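Acyl-coenzyme A oxidase 1 (Yarrowia lipolytica, PDB 5Y9D) oxidises saturated acyl-CoAs to (2E)-enoyl-CoAs in peroxisomal fatty acid beta-oxidation, using FAD and passing the electrons to molecular oxygen to give hydrogen peroxide. Local coordinates at residues 309-323 with 414-428. Residues are numbered along the deposited sequence; the frame is centred on the assembly and turned at random.
Sequences IRGRVSMIADSFHVS and FAASAGMKAFTTWGC
Ile316 and Ser319 of 309-323 pack against Met420, Lys421, Thr424 and Cys428 of 414-428 in a buried, near-parallel helix-helix contact of the C-alpha1 domain, part of the helical bundle of the acyl-CoA oxidase fold. The axes come within 8.5 Å at 21°, and Ser319 and Cys428, both small, bring their CA atoms to 5.3 Å. Ile316 lies crosswise to Met420: its CD1 meets Met420 CG at 3.8 Å, while CG2 sits between Met420 CG and Thr424 OG1, 3.9 Å from each. With CG1 anti to the carbonyl carbon (chi1 -58°), the long branch runs onto the Met420 chain. Cut back to an alanine, this position would lose both branches, and the bent Met420 chain is likely to be left with a gap beside it and freer to turn.

The hydroxyls of Thr424 and Ser319 are turned back onto their own helices. Thr424 OG1 donates to Met420 O at 2.6 Å, and that oxygen also accepts Thr424 N, from the opposite face. Ser319 OG donates to Met315 O almost in line with the carbonyl; the same serine side chain lies against the Thr424 carbonyl, OG 3.1 Å from its O.

On the side facing the active-site loop, Lys421 runs alongside Met315, with CE 3.6 Å from SD. Arg312 NE to Glu464 O and Lys421 NZ to Gly465 O and Gln460 O tie both helices to the loop carrying Glu464, the probable proton acceptor. At the 309/414 end of the pair, Arg312 NH1 lies 3.7 Å from Phe414 CE1, with the guanidinium and ring planes 73° apart.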
# COMPACT_ATOMS: atom_id res chain seq x y z
N ILE A 309 8.30 0.84 -24.11
CA ILE A 309 8.03 -0.58 -24.12
C ILE A 309 9.19 -1.25 -23.43
O ILE A 309 8.98 -2.13 -22.60
CB ILE A 309 7.84 -1.19 -25.53
CG1 ILE A 309 6.77 -0.44 -26.34
CG2 ILE A 309 7.39 -2.65 -25.44
CD1 ILE A 309 6.86 -0.72 -27.85
N ARG A 310 10.42 -0.82 -23.72
CA ARG A 310 11.59 -1.44 -23.07
C ARG A 310 11.37 -1.57 -21.56
O ARG A 310 11.54 -2.64 -21.00
CB ARG A 310 12.88 -0.66 -23.32
CG ARG A 310 14.13 -1.34 -22.78
CD ARG A 310 15.42 -0.66 -23.19
NE ARG A 310 16.39 -0.69 -22.09
CZ ARG A 310 17.62 -1.21 -22.11
NH1 ARG A 310 18.14 -1.77 -23.21
NH2 ARG A 310 18.36 -1.16 -21.01
N GLY A 311 11.01 -0.46 -20.91
CA GLY A 311 10.95 -0.41 -19.47
C GLY A 311 9.71 -1.03 -18.87
O GLY A 311 9.69 -1.30 -17.67
N ARG A 312 8.65 -1.17 -19.67
CA ARG A 312 7.47 -1.90 -19.23
C ARG A 312 7.85 -3.36 -19.11
O ARG A 312 7.44 -4.02 -18.16
CB ARG A 312 6.31 -1.79 -20.22
CG ARG A 312 5.54 -0.52 -20.07
CD ARG A 312 4.36 -0.45 -21.01
NE ARG A 312 3.92 0.94 -20.99
CZ ARG A 312 4.02 1.79 -21.99
NH1 ARG A 312 4.50 1.41 -23.16
NH2 ARG A 312 3.62 3.04 -21.81
N VAL A 313 8.62 -3.82 -20.09
CA VAL A 313 9.23 -5.16 -20.08
C VAL A 313 10.17 -5.30 -18.91
O VAL A 313 10.14 -6.30 -18.18
CB VAL A 313 9.99 -5.43 -21.39
CG1 VAL A 313 10.99 -6.57 -21.22
CG2 VAL A 313 9.01 -5.74 -22.50
N SER A 314 11.01 -4.29 -18.72
CA SER A 314 11.92 -4.31 -17.57
C SER A 314 11.15 -4.27 -16.25
O SER A 314 11.62 -4.81 -15.26
CB SER A 314 12.93 -3.17 -17.66
OG SER A 314 14.11 -3.54 -16.98
N MET A 315 9.96 -3.67 -16.23
CA MET A 315 9.11 -3.69 -15.01
C MET A 315 8.47 -5.03 -14.61
O MET A 315 8.05 -5.20 -13.46
CB MET A 315 8.03 -2.62 -15.10
CG MET A 315 8.60 -1.26 -14.79
SD MET A 315 7.44 0.05 -15.19
CE MET A 315 8.57 1.29 -15.80
N ILE A 316 8.39 -5.98 -15.55
CA ILE A 316 7.87 -7.27 -15.20
C ILE A 316 8.94 -7.96 -14.33
O ILE A 316 8.62 -8.61 -13.34
CB ILE A 316 7.49 -8.10 -16.44
CG1 ILE A 316 6.46 -7.37 -17.30
CG2 ILE A 316 6.84 -9.41 -16.04
CD1 ILE A 316 6.54 -7.76 -18.76
N ALA A 317 10.20 -7.77 -14.66
CA ALA A 317 11.30 -8.35 -13.90
C ALA A 317 11.45 -7.69 -12.55
O ALA A 317 11.63 -8.38 -11.55
CB ALA A 317 12.60 -8.25 -14.69
N ASP A 318 11.39 -6.36 -12.49
CA ASP A 318 11.46 -5.69 -11.20
C ASP A 318 10.44 -6.32 -10.29
O ASP A 318 10.77 -6.67 -9.18
CB ASP A 318 11.17 -4.19 -11.26
CG ASP A 318 12.07 -3.45 -12.21
OD1 ASP A 318 13.21 -3.90 -12.44
OD2 ASP A 318 11.60 -2.41 -12.73
N SER A 319 9.22 -6.49 -10.76
CA SER A 319 8.18 -7.09 -9.95
C SER A 319 8.63 -8.43 -9.36
O SER A 319 8.44 -8.68 -8.18
CB SER A 319 6.89 -7.27 -10.75
OG SER A 319 6.35 -6.03 -11.15
N PHE A 320 9.22 -9.29 -10.18
CA PHE A 320 9.85 -10.51 -9.65
C PHE A 320 10.94 -10.20 -8.64
O PHE A 320 10.92 -10.69 -7.51
CB PHE A 320 10.43 -11.37 -10.76
CG PHE A 320 11.37 -12.46 -10.27
CD1 PHE A 320 10.87 -13.59 -9.64
CD2 PHE A 320 12.73 -12.38 -10.48
CE1 PHE A 320 11.73 -14.61 -9.22
CE2 PHE A 320 13.60 -13.40 -10.07
CZ PHE A 320 13.10 -14.52 -9.43
N HIS A 321 11.90 -9.37 -9.02
CA HIS A 321 13.07 -9.17 -8.16
C HIS A 321 12.76 -8.53 -6.79
O HIS A 321 13.24 -8.99 -5.76
CB HIS A 321 14.12 -8.39 -8.90
CG HIS A 321 14.83 -9.22 -9.91
ND1 HIS A 321 14.67 -9.03 -11.27
CD2 HIS A 321 15.67 -10.26 -9.77
CE1 HIS A 321 15.42 -9.90 -11.92
NE2 HIS A 321 16.05 -10.64 -11.04
N VAL A 322 11.93 -7.50 -6.77
CA VAL A 322 11.57 -6.90 -5.50
C VAL A 322 10.62 -7.81 -4.67
O VAL A 322 10.68 -7.83 -3.46
CB VAL A 322 10.94 -5.52 -5.76
CG1 VAL A 322 10.27 -4.96 -4.50
CG2 VAL A 322 12.01 -4.59 -6.31
N SER A 323 9.74 -8.55 -5.33
CA SER A 323 8.87 -9.50 -4.64
C SER A 323 9.68 -10.56 -3.97
O SER A 323 9.42 -10.91 -2.85
CB SER A 323 7.90 -10.16 -5.60
OG SER A 323 6.85 -9.25 -5.87
N PHE A 414 3.54 -4.33 -27.46
CA PHE A 414 2.99 -3.23 -26.73
C PHE A 414 1.85 -3.76 -25.86
O PHE A 414 1.89 -3.61 -24.63
CB PHE A 414 2.48 -2.16 -27.70
CG PHE A 414 1.86 -0.99 -27.03
CD1 PHE A 414 2.64 0.08 -26.61
CD2 PHE A 414 0.49 -0.96 -26.78
CE1 PHE A 414 2.06 1.17 -25.96
CE2 PHE A 414 -0.10 0.11 -26.12
CZ PHE A 414 0.68 1.18 -25.71
N ALA A 415 0.87 -4.38 -26.50
CA ALA A 415 -0.34 -4.82 -25.80
C ALA A 415 -0.06 -5.85 -24.74
O ALA A 415 -0.63 -5.78 -23.65
CB ALA A 415 -1.38 -5.37 -26.78
N ALA A 416 0.81 -6.81 -25.05
CA ALA A 416 1.16 -7.87 -24.10
C ALA A 416 1.92 -7.31 -22.90
O ALA A 416 1.60 -7.62 -21.76
CB ALA A 416 1.98 -8.97 -24.78
N SER A 417 2.91 -6.47 -23.16
CA SER A 417 3.68 -5.83 -22.10
C SER A 417 2.85 -5.01 -21.14
O SER A 417 3.23 -4.82 -19.99
CB SER A 417 4.68 -4.85 -22.70
OG SER A 417 5.75 -5.55 -23.25
N ALA A 418 1.75 -4.45 -21.64
CA ALA A 418 1.06 -3.43 -20.92
C ALA A 418 0.26 -4.07 -19.80
O ALA A 418 0.32 -3.65 -18.64
CB ALA A 418 0.17 -2.64 -21.86
N GLY A 419 -0.48 -5.12 -20.14
CA GLY A 419 -1.27 -5.83 -19.15
C GLY A 419 -0.36 -6.57 -18.19
O GLY A 419 -0.63 -6.63 -17.01
N MET A 420 0.70 -7.16 -18.71
CA MET A 420 1.64 -7.85 -17.83
C MET A 420 2.38 -6.88 -16.88
O MET A 420 2.59 -7.18 -15.71
CB MET A 420 2.62 -8.66 -18.62
CG MET A 420 3.38 -9.61 -17.72
SD MET A 420 2.78 -11.28 -17.87
CE MET A 420 3.78 -11.72 -19.32
N LYS A 421 2.76 -5.70 -17.37
CA LYS A 421 3.29 -4.63 -16.52
C LYS A 421 2.29 -4.28 -15.43
O LYS A 421 2.60 -4.31 -14.24
CB LYS A 421 3.65 -3.40 -17.35
CG LYS A 421 4.29 -2.25 -16.60
CD LYS A 421 3.30 -1.34 -15.90
CE LYS A 421 3.86 0.06 -15.71
NZ LYS A 421 2.86 1.03 -15.19
N ALA A 422 1.07 -3.93 -15.81
CA ALA A 422 0.13 -3.50 -14.81
C ALA A 422 -0.06 -4.55 -13.72
O ALA A 422 0.10 -4.26 -12.54
CB ALA A 422 -1.21 -3.11 -15.45
N PHE A 423 -0.38 -5.76 -14.09
CA PHE A 423 -0.73 -6.75 -13.07
C PHE A 423 0.45 -7.20 -12.27
O PHE A 423 0.32 -7.33 -11.02
CB PHE A 423 -1.50 -7.92 -13.67
CG PHE A 423 -2.81 -7.50 -14.24
CD1 PHE A 423 -3.82 -7.07 -13.40
CD2 PHE A 423 -3.02 -7.47 -15.62
CE1 PHE A 423 -5.03 -6.65 -13.91
CE2 PHE A 423 -4.24 -7.04 -16.13
CZ PHE A 423 -5.25 -6.62 -15.28
N THR A 424 1.60 -7.40 -12.92
CA THR A 424 2.77 -7.74 -12.14
C THR A 424 3.22 -6.66 -11.19
O THR A 424 3.60 -7.00 -10.09
CB THR A 424 3.94 -8.25 -12.94
OG1 THR A 424 4.38 -7.26 -13.87
CG2 THR A 424 3.52 -9.57 -13.63
N THR A 425 3.12 -5.37 -11.55
CA THR A 425 3.49 -4.30 -10.61
C THR A 425 2.46 -4.10 -9.46
O THR A 425 2.82 -3.86 -8.34
CB THR A 425 3.78 -2.95 -11.32
OG1 THR A 425 2.61 -2.46 -12.03
CG2 THR A 425 4.94 -3.15 -12.27
N TRP A 426 1.17 -4.24 -9.75
CA TRP A 426 0.20 -4.33 -8.67
C TRP A 426 0.40 -5.54 -7.75
O TRP A 426 0.19 -5.45 -6.54
CB TRP A 426 -1.21 -4.40 -9.20
CG TRP A 426 -1.86 -3.09 -9.48
CD1 TRP A 426 -1.67 -1.93 -8.83
CD2 TRP A 426 -2.84 -2.85 -10.48
NE1 TRP A 426 -2.48 -0.95 -9.37
CE2 TRP A 426 -3.21 -1.50 -10.38
CE3 TRP A 426 -3.44 -3.65 -11.45
CZ2 TRP A 426 -4.14 -0.93 -11.22
CZ3 TRP A 426 -4.39 -3.09 -12.27
CH2 TRP A 426 -4.73 -1.73 -12.16
N GLY A 427 0.76 -6.67 -8.34
CA GLY A 427 0.99 -7.89 -7.56
C GLY A 427 2.18 -7.72 -6.65
O GLY A 427 2.12 -8.10 -5.50
N CYS A 428 3.26 -7.12 -7.15
CA CYS A 428 4.40 -6.73 -6.30
C CYS A 428 3.99 -5.80 -5.18
O CYS A 428 4.33 -6.04 -4.02
CB CYS A 428 5.51 -6.05 -7.11
SG CYS A 428 7.03 -5.74 -6.16